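Local coordinates for protein beta-1,4-galactanase (Thielavia heterothallica, PDB 1HJS) that hydrolyses beta-1,4-galactosidic linkages in type I arabinogalactans as a family 53 glycoside hydrolase of clan GH-A, at residues 92-97 with 142-147. Numbering follows the deposited sequence.
Sequences QTMPAG and WPTGRT
With CG beside the backbone N in both residues (chi1 -67° in Gln92, -65° in Trp142), the aliphatic part of Gln92 is laid over the indole of Trp142. The pair joins two neighbouring loops of a (beta/alpha)8 TIM barrel, those following strands 75-80 and 129-132, a worked case of adjacent barrel loops fastened together beside the active site, the Gln92 side chain lying about 5 Å from that of Glu135, the probable proton donor. Gln92 CB sits 3.4 Å from the centroid of the Trp142 five-membered ring in a CH-pi contact, almost on the ring normal, while Gln92 CG leans over NE1 and CE2. On the opposite face, Arg146 CD lies 3.2 Å above the Trp142 ring plane, toward its rim; Arg146 closes the type I beta turn that Pro143 opens. The Gln92 chain then bends at chi2 and carries its amide away from the indole, where NE2 is hydrogen-bonded to the backbone O atoms of Asp88 and Asn134. Trp142 NE1 is satisfied by Ala138 O. Were Trp142 replaced by an alanine, Gln92 CB and Arg146 CD would probably lose the flat surface between them, and Ala138 O its indole donor. The backbones are tied as well: Trp142 N donates to Gln92 O at 3.0 Å, and a water bridges Met94 N to Trp142 O. Met94 reaches across with its methyl, CE lying 3.6 Å from Trp142 O and near Thr144 OG1, which is hydrogen-bonded with Ser100 O.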
loop_
_atom_site.group_PDB
_atom_site.type_symbol
_atom_site.label_atom_id
_atom_site.label_comp_id
_atom_site.label_asym_id
_atom_site.label_seq_id
_atom_site.Cartn_x
_atom_site.Cartn_y
_atom_site.Cartn_z
ATOM N N GLN A 92 -13.939 6.449 -4.041
ATOM C CA GLN A 92 -12.897 7.016 -4.897
ATOM C C GLN A 92 -13.412 8.426 -5.167
ATOM O O GLN A 92 -13.696 8.812 -6.303
ATOM C CB GLN A 92 -12.758 6.225 -6.205
ATOM C CG GLN A 92 -12.222 4.793 -6.052
ATOM C CD GLN A 92 -10.741 4.726 -5.688
ATOM O OE1 GLN A 92 -9.948 5.578 -6.096
ATOM N NE2 GLN A 92 -10.360 3.692 -4.944
ATOM N N THR A 93 -13.545 9.183 -4.085
ATOM C CA THR A 93 -14.073 10.534 -4.139
ATOM C C THR A 93 -13.165 11.534 -4.831
ATOM O O THR A 93 -11.996 11.697 -4.480
ATOM C CB THR A 93 -14.400 11.034 -2.725
ATOM O OG1 THR A 93 -15.229 10.063 -2.068
ATOM C CG2 THR A 93 -15.144 12.361 -2.783
ATOM N N MET A 94 -13.736 12.205 -5.821
ATOM C CA MET A 94 -13.036 13.205 -6.605
ATOM C C MET A 94 -12.424 14.275 -5.707
ATOM O O MET A 94 -13.067 14.765 -4.777
ATOM C CB MET A 94 -14.028 13.867 -7.568
ATOM C CG MET A 94 -13.411 14.812 -8.567
ATOM S SD MET A 94 -12.562 13.895 -9.838
ATOM C CE MET A 94 -13.965 13.352 -10.851
ATOM N N PRO A 95 -11.159 14.637 -5.955
ATOM C CA PRO A 95 -10.549 15.675 -5.119
ATOM C C PRO A 95 -11.360 16.952 -5.340
ATOM O O PRO A 95 -11.826 17.204 -6.450
ATOM C CB PRO A 95 -9.138 15.792 -5.689
ATOM C CG PRO A 95 -8.855 14.399 -6.175
ATOM C CD PRO A 95 -10.161 14.007 -6.836
ATOM N N ALA A 96 -11.540 17.756 -4.298
ATOM C CA ALA A 96 -12.311 18.983 -4.448
ATOM C C ALA A 96 -11.654 19.883 -5.490
ATOM O O ALA A 96 -10.434 19.996 -5.539
ATOM C CB ALA A 96 -12.410 19.710 -3.111
ATOM N N GLY A 97 -12.470 20.506 -6.333
ATOM C CA GLY A 97 -11.932 21.393 -7.349
ATOM C C GLY A 97 -11.555 20.743 -8.667
ATOM O O GLY A 97 -11.317 21.441 -9.654
ATOM N N TRP A 142 -14.269 8.819 -9.206
ATOM C CA TRP A 142 -15.670 8.592 -9.541
ATOM C C TRP A 142 -16.433 9.881 -9.805
ATOM O O TRP A 142 -16.133 10.920 -9.219
ATOM C CB TRP A 142 -16.363 7.839 -8.404
ATOM C CG TRP A 142 -15.864 6.458 -8.179
ATOM C CD1 TRP A 142 -14.960 5.771 -8.935
ATOM C CD2 TRP A 142 -16.283 5.565 -7.143
ATOM N NE1 TRP A 142 -14.791 4.498 -8.433
ATOM C CE2 TRP A 142 -15.594 4.348 -7.334
ATOM C CE3 TRP A 142 -17.181 5.674 -6.071
ATOM C CZ2 TRP A 142 -15.774 3.245 -6.493
ATOM C CZ3 TRP A 142 -17.359 4.573 -5.233
ATOM C CH2 TRP A 142 -16.659 3.378 -5.452
ATOM N N PRO A 143 -17.456 9.820 -10.674
ATOM C CA PRO A 143 -17.904 8.623 -11.397
ATOM C C PRO A 143 -17.184 8.468 -12.728
ATOM O O PRO A 143 -17.378 7.481 -13.438
ATOM C CB PRO A 143 -19.403 8.869 -11.622
ATOM C CG PRO A 143 -19.682 10.270 -11.081
ATOM C CD PRO A 143 -18.357 10.952 -10.933
ATOM N N THR A 144 -16.364 9.458 -13.065
ATOM C CA THR A 144 -15.641 9.448 -14.328
ATOM C C THR A 144 -14.828 8.173 -14.550
ATOM O O THR A 144 -14.866 7.592 -15.635
ATOM C CB THR A 144 -14.712 10.669 -14.431
ATOM O OG1 THR A 144 -15.439 11.850 -14.056
ATOM C CG2 THR A 144 -14.209 10.830 -15.869
ATOM N N GLY A 145 -14.100 7.740 -13.525
ATOM C CA GLY A 145 -13.293 6.537 -13.644
ATOM C C GLY A 145 -13.893 5.336 -12.934
ATOM O O GLY A 145 -13.178 4.412 -12.547
ATOM N N ARG A 146 -15.212 5.351 -12.764
ATOM C CA ARG A 146 -15.925 4.256 -12.103
ATOM C C ARG A 146 -16.109 3.071 -13.047
ATOM O O ARG A 146 -16.444 3.256 -14.215
ATOM C CB ARG A 146 -17.307 4.746 -11.651
ATOM C CG ARG A 146 -18.201 3.674 -11.010
ATOM C CD ARG A 146 -17.689 3.282 -9.631
ATOM N NE ARG A 146 -18.699 2.592 -8.821
ATOM C CZ ARG A 146 -18.982 1.295 -8.896
ATOM N NH1 ARG A 146 -18.335 0.508 -9.749
ATOM N NH2 ARG A 146 -19.915 0.779 -8.105
ATOM N N THR A 147 -15.881 1.855 -12.554
ATOM C CA THR A 147 -16.088 0.677 -13.390
ATOM C C THR A 147 -17.600 0.644 -13.636
ATOM O O THR A 147 -18.369 0.986 -12.736
ATOM C CB THR A 147 -15.632 -0.622 -12.677
ATOM O OG1 THR A 147 -16.156 -0.655 -11.345
ATOM C CG2 THR A 147 -14.117 -0.695 -12.616
HETATM O O HOH W 1 -16.414 11.707 -6.412
#